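Local coordinates for protein N-isopropylammelide isopropylaminohydrolase (Burkholderia multivorans ATCC 17616, PDB 6NBO) that belongs to the amidohydrolase family of TIM-barrel metal enzymes and carries zinc bound by histidine and aspartate side chains, at residues A55-G60 / A365-V370; H67-H72 / H126-T131. All coordinates share one frame; numbering follows the deposited sequence.

Strand 56-66 runs from contact 1 to contact 2. Near its start, residues 55-60 pair with 365-370, some 305 residues later in the chain; just beyond its end, residues 67-72 fold against the end of the neighbouring strand 120-128. Contact 2 is thus nested inside the loop that contact 1 closes. The two centres lie about 30 Å apart on opposite sides of the centre of the chain, and their nearest atoms are about 15 Å apart. Contact 2 belongs to the metal site: its His67 binds zinc together with His65, His218 and Asp304. Contact 1 joins strand 56-66 to strand 367-370 away from that site.

Contact 1: residues A55-G60 / A365-V370; sequences AIALPG and ADVVLV
Val370 turns CG2 into the crowded position between its backbone N and carbonyl carbon (CG1 beside the N, chi1 -69°), which lets this methyl touch both Ile56 and Leu58. It lies 4.1 Å from Ile56 CB and meets Leu58 CD1 at a similar range, the Leu58 and Val370 side chains crossing at about a right angle. Leu58 holds CG beside its backbone N, anti to the carbonyl carbon, which carries CD1 to that methyl. Leu375 of helix 375-381 touches Ile56 and Leu58 on this face. On the other face the end of the Leu369 side chain leans toward the other strand, its CD2 3.7 Å from Ala57 CB, where Val367 CG1 also arrives. Val17 touches Ala57 and Leu369, and Ile14 touches Val367, so strand 11-17 lies against this side. The backbones run antiparallel: residues 56-59, which lead into the first barrel strand, pair with strand 367-370 in the small β-structure, made from both ends of the chain, that flanks the TIM barrel, as in other amidohydrolases. Ile56 with Val370 and Leu58 with Val368 are hydrogen-bonded pairs; Ala57 with Leu369 is the non-hydrogen-bonded pair between them. Leu58 N to Val368 O is short and nearly straight, 2.7 Å with 172° at the hydrogen, and Val368 N returns a bond of 2.9 Å to Leu58 O. Ile56 N reaches Val370 O at 2.9 Å, more bent at 135°. Leu369 CA-H also points at Ile56 O, 3.3 Å away. Past Pro59 the pairing weakens: Gly60 N makes a weak bond of 3.4 Å to Asp366 O, and a water lies 2.7 Å from that oxygen. Asp366 CB packs beside Gly60, while its carboxylate turns to Thr121 OG1 and Ser391 N.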
ATOM      1  N   ALA A  55     -19.221  -6.789 -17.128  1.00 35.18           N
ATOM      2  CA  ALA A  55     -18.274  -5.894 -16.487  1.00 39.57           C
ATOM      3  C   ALA A  55     -16.890  -6.530 -16.414  1.00 35.49           C
ATOM      4  O   ALA A  55     -16.733  -7.753 -16.411  1.00 30.52           O
ATOM      5  CB  ALA A  55     -18.732  -5.547 -15.071  1.00 30.57           C
ATOM      6  N   ILE A  56     -15.874  -5.673 -16.332  1.00 30.91           N
ATOM      7  CA  ILE A  56     -14.534  -6.148 -15.998  1.00 28.21           C
ATOM      8  C   ILE A  56     -14.484  -6.521 -14.525  1.00 29.52           C
ATOM      9  O   ILE A  56     -14.938  -5.765 -13.657  1.00 29.43           O
ATOM     10  CB  ILE A  56     -13.477  -5.086 -16.345  1.00 29.80           C
ATOM     11  CG1 ILE A  56     -13.173  -5.122 -17.843  1.00 30.00           C
ATOM     12  CG2 ILE A  56     -12.201  -5.299 -15.488  1.00 27.55           C
ATOM     13  CD1 ILE A  56     -12.185  -4.067 -18.306  1.00 35.94           C
ATOM     14  N   ALA A  57     -13.944  -7.702 -14.234  1.00 27.79           N
ATOM     15  CA  ALA A  57     -13.676  -8.129 -12.871  1.00 23.25           C
ATOM     16  C   ALA A  57     -12.200  -7.905 -12.563  1.00 32.01           C
ATOM     17  O   ALA A  57     -11.324  -8.377 -13.298  1.00 26.11           O
ATOM     18  CB  ALA A  57     -14.050  -9.603 -12.662  1.00 26.13           C
ATOM     19  N   LEU A  58     -11.933  -7.169 -11.500  1.00 25.13           N
ATOM     20  CA  LEU A  58     -10.597  -6.913 -10.990  1.00 24.79           C
ATOM     21  C   LEU A  58     -10.395  -7.654  -9.678  1.00 20.49           C
ATOM     22  O   LEU A  58     -11.344  -7.821  -8.905  1.00 25.05           O
ATOM     23  CB  LEU A  58     -10.381  -5.409 -10.749  1.00 23.22           C
ATOM     24  CG  LEU A  58     -10.500  -4.459 -11.935  1.00 29.53           C
ATOM     25  CD1 LEU A  58     -10.469  -2.983 -11.464  1.00 25.37           C
ATOM     26  CD2 LEU A  58      -9.403  -4.725 -12.964  1.00 31.37           C
ATOM     27  N   PRO A  59      -9.179  -8.120  -9.391  1.00 21.23           N
ATOM     28  CA  PRO A  59      -8.876  -8.555  -8.023  1.00 23.92           C
ATOM     29  C   PRO A  59      -8.988  -7.363  -7.082  1.00 23.83           C
ATOM     30  O   PRO A  59      -9.007  -6.211  -7.513  1.00 23.91           O
ATOM     31  CB  PRO A  59      -7.429  -9.069  -8.122  1.00 24.85           C
ATOM     32  CG  PRO A  59      -6.832  -8.253  -9.233  1.00 26.94           C
ATOM     33  CD  PRO A  59      -7.971  -8.003 -10.226  1.00 23.34           C
ATOM     34  N   GLY A  60      -9.093  -7.645  -5.785  1.00 26.11           N
ATOM     35  CA  GLY A  60      -9.181  -6.565  -4.813  1.00 27.66           C
ATOM     36  C   GLY A  60      -8.020  -5.599  -4.984  1.00 26.40           C
ATOM     37  O   GLY A  60      -6.899  -6.039  -5.215  1.00 24.67           O
ATOM     38  N   ALA A 365     -11.397 -14.534  -2.182  1.00 26.39           N
ATOM     39  CA  ALA A 365     -12.452 -14.064  -3.077  1.00 26.99           C
ATOM     40  C   ALA A 365     -12.695 -12.565  -2.874  1.00 26.98           C
ATOM     41  O   ALA A 365     -13.713 -12.128  -2.330  1.00 27.12           O
ATOM     42  CB  ALA A 365     -13.722 -14.873  -2.852  1.00 23.92           C
ATOM     43  N   ASP A 366     -11.724 -11.771  -3.334  1.00 25.42           N
ATOM     44  CA  ASP A 366     -11.852 -10.319  -3.445  1.00 23.77           C
ATOM     45  C   ASP A 366     -12.075  -9.986  -4.915  1.00 23.40           C
ATOM     46  O   ASP A 366     -11.204 -10.247  -5.750  1.00 27.64           O
ATOM     47  CB  ASP A 366     -10.606  -9.594  -2.926  1.00 21.02           C
ATOM     48  CG  ASP A 366     -10.343  -9.832  -1.432  1.00 27.13           C
ATOM     49  OD1 ASP A 366     -11.172 -10.480  -0.755  1.00 23.40           O
ATOM     50  OD2 ASP A 366      -9.296  -9.362  -0.932  1.00 25.12           O
ATOM     51  N   VAL A 367     -13.237  -9.429  -5.235  1.00 23.25           N
ATOM     52  CA  VAL A 367     -13.618  -9.194  -6.622  1.00 26.81           C
ATOM     53  C   VAL A 367     -14.254  -7.815  -6.718  1.00 26.84           C
ATOM     54  O   VAL A 367     -15.130  -7.469  -5.919  1.00 26.13           O
ATOM     55  CB  VAL A 367     -14.586 -10.266  -7.166  1.00 28.04           C
ATOM     56  CG1 VAL A 367     -14.868 -10.014  -8.637  1.00 27.64           C
ATOM     57  CG2 VAL A 367     -14.017 -11.674  -6.977  1.00 31.10           C
ATOM     58  N   VAL A 368     -13.815  -7.036  -7.702  1.00 25.78           N
ATOM     59  CA  VAL A 368     -14.278  -5.670  -7.919  1.00 20.76           C
ATOM     60  C   VAL A 368     -14.760  -5.590  -9.357  1.00 23.46           C
ATOM     61  O   VAL A 368     -13.986  -5.858 -10.283  1.00 26.85           O
ATOM     62  CB  VAL A 368     -13.155  -4.652  -7.645  1.00 24.53           C
ATOM     63  CG1 VAL A 368     -13.623  -3.202  -7.890  1.00 22.29           C
ATOM     64  CG2 VAL A 368     -12.633  -4.827  -6.228  1.00 23.35           C
ATOM     65  N   LEU A 369     -16.040  -5.257  -9.555  1.00 24.98           N
ATOM     66  CA  LEU A 369     -16.602  -5.144 -10.897  1.00 26.85           C
ATOM     67  C   LEU A 369     -16.666  -3.678 -11.297  1.00 30.33           C
ATOM     68  O   LEU A 369     -17.121  -2.845 -10.506  1.00 27.74           O
ATOM     69  CB  LEU A 369     -18.005  -5.752 -10.975  1.00 24.03           C
ATOM     70  CG  LEU A 369     -18.145  -7.224 -10.587  1.00 26.64           C
ATOM     71  CD1 LEU A 369     -19.546  -7.712 -10.960  1.00 25.52           C
ATOM     72  CD2 LEU A 369     -17.058  -8.060 -11.253  1.00 27.78           C
ATOM     73  N   VAL A 370     -16.229  -3.370 -12.527  1.00 25.95           N
ATOM     74  CA  VAL A 370     -16.322  -2.015 -13.079  1.00 25.62           C
ATOM     75  C   VAL A 370     -16.805  -2.075 -14.520  1.00 28.62           C
ATOM     76  O   VAL A 370     -16.444  -2.989 -15.272  1.00 28.43           O
ATOM     77  CB  VAL A 370     -14.973  -1.252 -13.008  1.00 24.81           C
ATOM     78  CG1 VAL A 370     -14.630  -0.949 -11.578  1.00 25.67           C
ATOM     79  CG2 VAL A 370     -13.855  -2.027 -13.696  1.00 26.54           C
TER
HETATM   80  O   HOH W   1      -8.592 -10.903  -5.577  1.00 24.22           O

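Contact 2: residues H67-H72 / H126-T131. With ZN (zinc ion), chain B.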
ATOM      1  N   HIS A  67      -1.087   6.383   5.378  1.00 24.91           N
ATOM      2  CA  HIS A  67      -0.889   6.780   6.772  1.00 22.43           C
ATOM      3  C   HIS A  67      -2.299   6.960   7.345  1.00 24.12           C
ATOM      4  O   HIS A  67      -2.784   8.085   7.466  1.00 25.23           O
ATOM      5  CB  HIS A  67      -0.050   8.062   6.893  1.00 23.74           C
ATOM      6  CG  HIS A  67       1.374   7.915   6.440  1.00 24.89           C
ATOM      7  ND1 HIS A  67       2.396   7.595   7.303  1.00 27.52           N
ATOM      8  CD2 HIS A  67       1.941   8.039   5.214  1.00 26.09           C
ATOM      9  CE1 HIS A  67       3.538   7.548   6.636  1.00 33.46           C
ATOM     10  NE2 HIS A  67       3.286   7.796   5.363  1.00 30.77           N
ATOM     11  N   LEU A  68      -2.947   5.837   7.692  1.00 24.20           N
ATOM     12  CA  LEU A  68      -4.347   5.884   8.113  1.00 25.17           C
ATOM     13  C   LEU A  68      -4.513   6.645   9.419  1.00 27.39           C
ATOM     14  O   LEU A  68      -5.593   7.189   9.687  1.00 29.56           O
ATOM     15  CB  LEU A  68      -4.928   4.474   8.285  1.00 21.58           C
ATOM     16  CG  LEU A  68      -5.101   3.544   7.078  1.00 25.49           C
ATOM     17  CD1 LEU A  68      -5.614   2.185   7.526  1.00 25.69           C
ATOM     18  CD2 LEU A  68      -6.011   4.154   6.031  1.00 25.57           C
ATOM     19  N   ASP A  69      -3.471   6.672  10.254  1.00 24.38           N
ATOM     20  CA  ASP A  69      -3.589   7.351  11.537  1.00 26.33           C
ATOM     21  C   ASP A  69      -3.663   8.865  11.373  1.00 32.01           C
ATOM     22  O   ASP A  69      -4.222   9.545  12.238  1.00 30.11           O
ATOM     23  CB  ASP A  69      -2.423   6.961  12.460  1.00 29.60           C
ATOM     24  CG  ASP A  69      -1.042   7.315  11.882  1.00 30.21           C
ATOM     25  OD1 ASP A  69      -0.836   7.172  10.651  1.00 30.61           O
ATOM     26  OD2 ASP A  69      -0.159   7.718  12.673  1.00 30.08           O
ATOM     27  N   LYS A  70      -3.113   9.409  10.283  1.00 25.66           N
ATOM     28  CA  LYS A  70      -2.969  10.857  10.124  1.00 32.13           C
ATOM     29  C   LYS A  70      -4.160  11.516   9.443  1.00 26.99           C
ATOM     30  O   LYS A  70      -4.288  12.746   9.509  1.00 27.02           O
ATOM     31  CB  LYS A  70      -1.737  11.200   9.275  1.00 31.49           C
ATOM     32  CG  LYS A  70      -0.352  10.825   9.797  1.00 36.26           C
ATOM     33  CD  LYS A  70       0.668  11.202   8.709  1.00 42.84           C
ATOM     34  CE  LYS A  70       2.073  10.664   8.967  1.00 40.80           C
ATOM     35  NZ  LYS A  70       2.787  11.380  10.062  1.00 39.00           N
ATOM     36  N   THR A  71      -4.990  10.736   8.752  1.00 24.81           N
ATOM     37  CA  THR A  71      -5.976  11.283   7.827  1.00 27.54           C
ATOM     38  C   THR A  71      -7.048  12.073   8.558  1.00 30.00           C
ATOM     39  O   THR A  71      -7.414  11.763   9.696  1.00 29.07           O
ATOM     40  CB  THR A  71      -6.645  10.166   7.016  1.00 27.34           C
ATOM     41  OG1 THR A  71      -7.504  10.747   6.028  1.00 25.74           O
ATOM     42  CG2 THR A  71      -7.469   9.243   7.916  1.00 24.21           C
ATOM     43  N   HIS A  72      -7.544  13.115   7.886  1.00 27.75           N
ATOM     44  CA  HIS A  72      -8.731  13.840   8.324  1.00 29.22           C
ATOM     45  C   HIS A  72      -9.970  13.428   7.537  1.00 28.44           C
ATOM     46  O   HIS A  72     -10.960  14.172   7.503  1.00 34.39           O
ATOM     47  CB  HIS A  72      -8.505  15.348   8.218  1.00 30.55           C
ATOM     48  CG  HIS A  72      -7.480  15.868   9.177  1.00 36.28           C
ATOM     49  ND1 HIS A  72      -7.538  17.137   9.715  1.00 43.12           N
ATOM     50  CD2 HIS A  72      -6.373  15.288   9.702  1.00 39.05           C
ATOM     51  CE1 HIS A  72      -6.509  17.318  10.523  1.00 45.06           C
ATOM     52  NE2 HIS A  72      -5.784  16.213  10.532  1.00 43.15           N
ATOM     53  N   HIS A 126       1.460   2.883   7.355  1.00 22.73           N
ATOM     54  CA  HIS A 126       2.385   3.297   8.387  1.00 22.23           C
ATOM     55  C   HIS A 126       1.583   3.967   9.491  1.00 24.68           C
ATOM     56  O   HIS A 126       0.508   4.518   9.248  1.00 24.20           O
ATOM     57  CB  HIS A 126       3.436   4.231   7.785  1.00 21.28           C
ATOM     58  CG  HIS A 126       4.220   3.577   6.680  1.00 22.72           C
ATOM     59  ND1 HIS A 126       5.553   3.256   6.799  1.00 22.53           N
ATOM     60  CD2 HIS A 126       3.839   3.145   5.453  1.00 26.80           C
ATOM     61  CE1 HIS A 126       5.965   2.656   5.695  1.00 23.88           C
ATOM     62  NE2 HIS A 126       4.945   2.578   4.859  1.00 24.02           N
ATOM     63  N   VAL A 127       2.068   3.844  10.721  1.00 23.26           N
ATOM     64  CA  VAL A 127       1.421   4.458  11.878  1.00 26.00           C
ATOM     65  C   VAL A 127       2.514   5.101  12.712  1.00 23.67           C
ATOM     66  O   VAL A 127       3.528   4.460  12.996  1.00 23.15           O
ATOM     67  CB  VAL A 127       0.637   3.433  12.721  1.00 26.05           C
ATOM     68  CG1 VAL A 127       0.036   4.116  13.948  1.00 25.35           C
ATOM     69  CG2 VAL A 127      -0.453   2.767  11.882  1.00 24.09           C
ATOM     70  N   ASP A 128       2.318   6.355  13.103  1.00 22.97           N
ATOM     71  CA  ASP A 128       3.364   7.056  13.841  1.00 28.34           C
ATOM     72  C   ASP A 128       3.544   6.415  15.208  1.00 30.52           C
ATOM     73  O   ASP A 128       2.573   6.203  15.937  1.00 29.10           O
ATOM     74  CB  ASP A 128       3.013   8.532  13.995  1.00 29.53           C
ATOM     75  CG  ASP A 128       3.044   9.284  12.674  1.00 33.95           C
ATOM     76  OD1 ASP A 128       3.453   8.711  11.648  1.00 33.08           O
ATOM     77  OD2 ASP A 128       2.657  10.464  12.666  1.00 36.97           O
ATOM     78  N   VAL A 129       4.785   6.087  15.549  1.00 24.19           N
ATOM     79  CA  VAL A 129       5.133   5.542  16.858  1.00 27.04           C
ATOM     80  C   VAL A 129       6.302   6.381  17.357  1.00 28.57           C
ATOM     81  O   VAL A 129       7.378   6.363  16.753  1.00 25.38           O
ATOM     82  CB  VAL A 129       5.505   4.052  16.792  1.00 28.21           C
ATOM     83  CG1 VAL A 129       6.040   3.547  18.147  1.00 28.33           C
ATOM     84  CG2 VAL A 129       4.311   3.214  16.348  1.00 28.48           C
ATOM     85  N   ASP A 130       6.091   7.142  18.430  1.00 25.78           N
ATOM     86  CA  ASP A 130       7.099   8.098  18.878  1.00 26.01           C
ATOM     87  C   ASP A 130       6.856   8.415  20.349  1.00 24.67           C
ATOM     88  O   ASP A 130       5.831   8.045  20.916  1.00 24.89           O
ATOM     89  CB  ASP A 130       7.055   9.378  18.042  1.00 24.42           C
ATOM     90  CG  ASP A 130       5.662  10.007  18.017  1.00 32.57           C
ATOM     91  OD1 ASP A 130       5.093  10.254  19.105  1.00 30.48           O
ATOM     92  OD2 ASP A 130       5.140  10.260  16.906  1.00 36.53           O
ATOM     93  N   THR A 131       7.800   9.140  20.951  1.00 27.32           N
ATOM     94  CA  THR A 131       7.695   9.460  22.370  1.00 31.61           C
ATOM     95  C   THR A 131       6.830  10.691  22.655  1.00 29.03           C
ATOM     96  O   THR A 131       6.766  11.122  23.810  1.00 29.67           O
ATOM     97  CB  THR A 131       9.087   9.640  22.973  1.00 31.97           C
ATOM     98  OG1 THR A 131       9.814  10.641  22.242  1.00 29.16           O
ATOM     99  CG2 THR A 131       9.843   8.308  22.916  1.00 28.26           C
TER
HETATM  100 ZN    ZN B 401       4.794   7.806   3.680  0.76 29.78          ZN
HETATM  101  O   HOH W   2       1.871   7.416   9.919  1.00 26.04           O
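Lys70 reaches across to Asp128 beside the zinc site of this amidohydrolase TIM barrel, where the loop after strand 56-66 packs on the end of strand 120-128. From CB the lysine chain runs extended through CG, which passes Asp128 OD2 at 4.2 Å, and CD. CE then comes 3.6 Å from Asp128 OD1, and a bend at the last torsion (chi4 -73°) brings NZ onto the carboxylate. There a salt bridge forms: Lys70 NZ lies 2.8 Å from Asp128 OD2, on its syn lone pair, with a weak bond to OD1. Glu93 and Gln161 also hold NZ, and Arg97 pairs with Asp128 OD2. Asp69 accepts the backbone N-H of Asp128 on OD2 at 2.9 Å, nearly straight (174°) but from above the carboxylate plane. The two carboxylates stand almost perpendicular, and Arg97, which also bridges to Asp69 OD2, probably offsets their mutual repulsion together with Lys70. His67 binds zinc through NE2 at 2.3 Å, while its CE1 lies 3.5 Å from His126 CB. Asp304, a ligand of the same zinc, also serves the second zinc with His250. A water in the ring plane, at the edge, accepts from the other ring nitrogen, His67 ND1, at 2.7 Å and donates to Asp69 OD1 and Asp128 OD1.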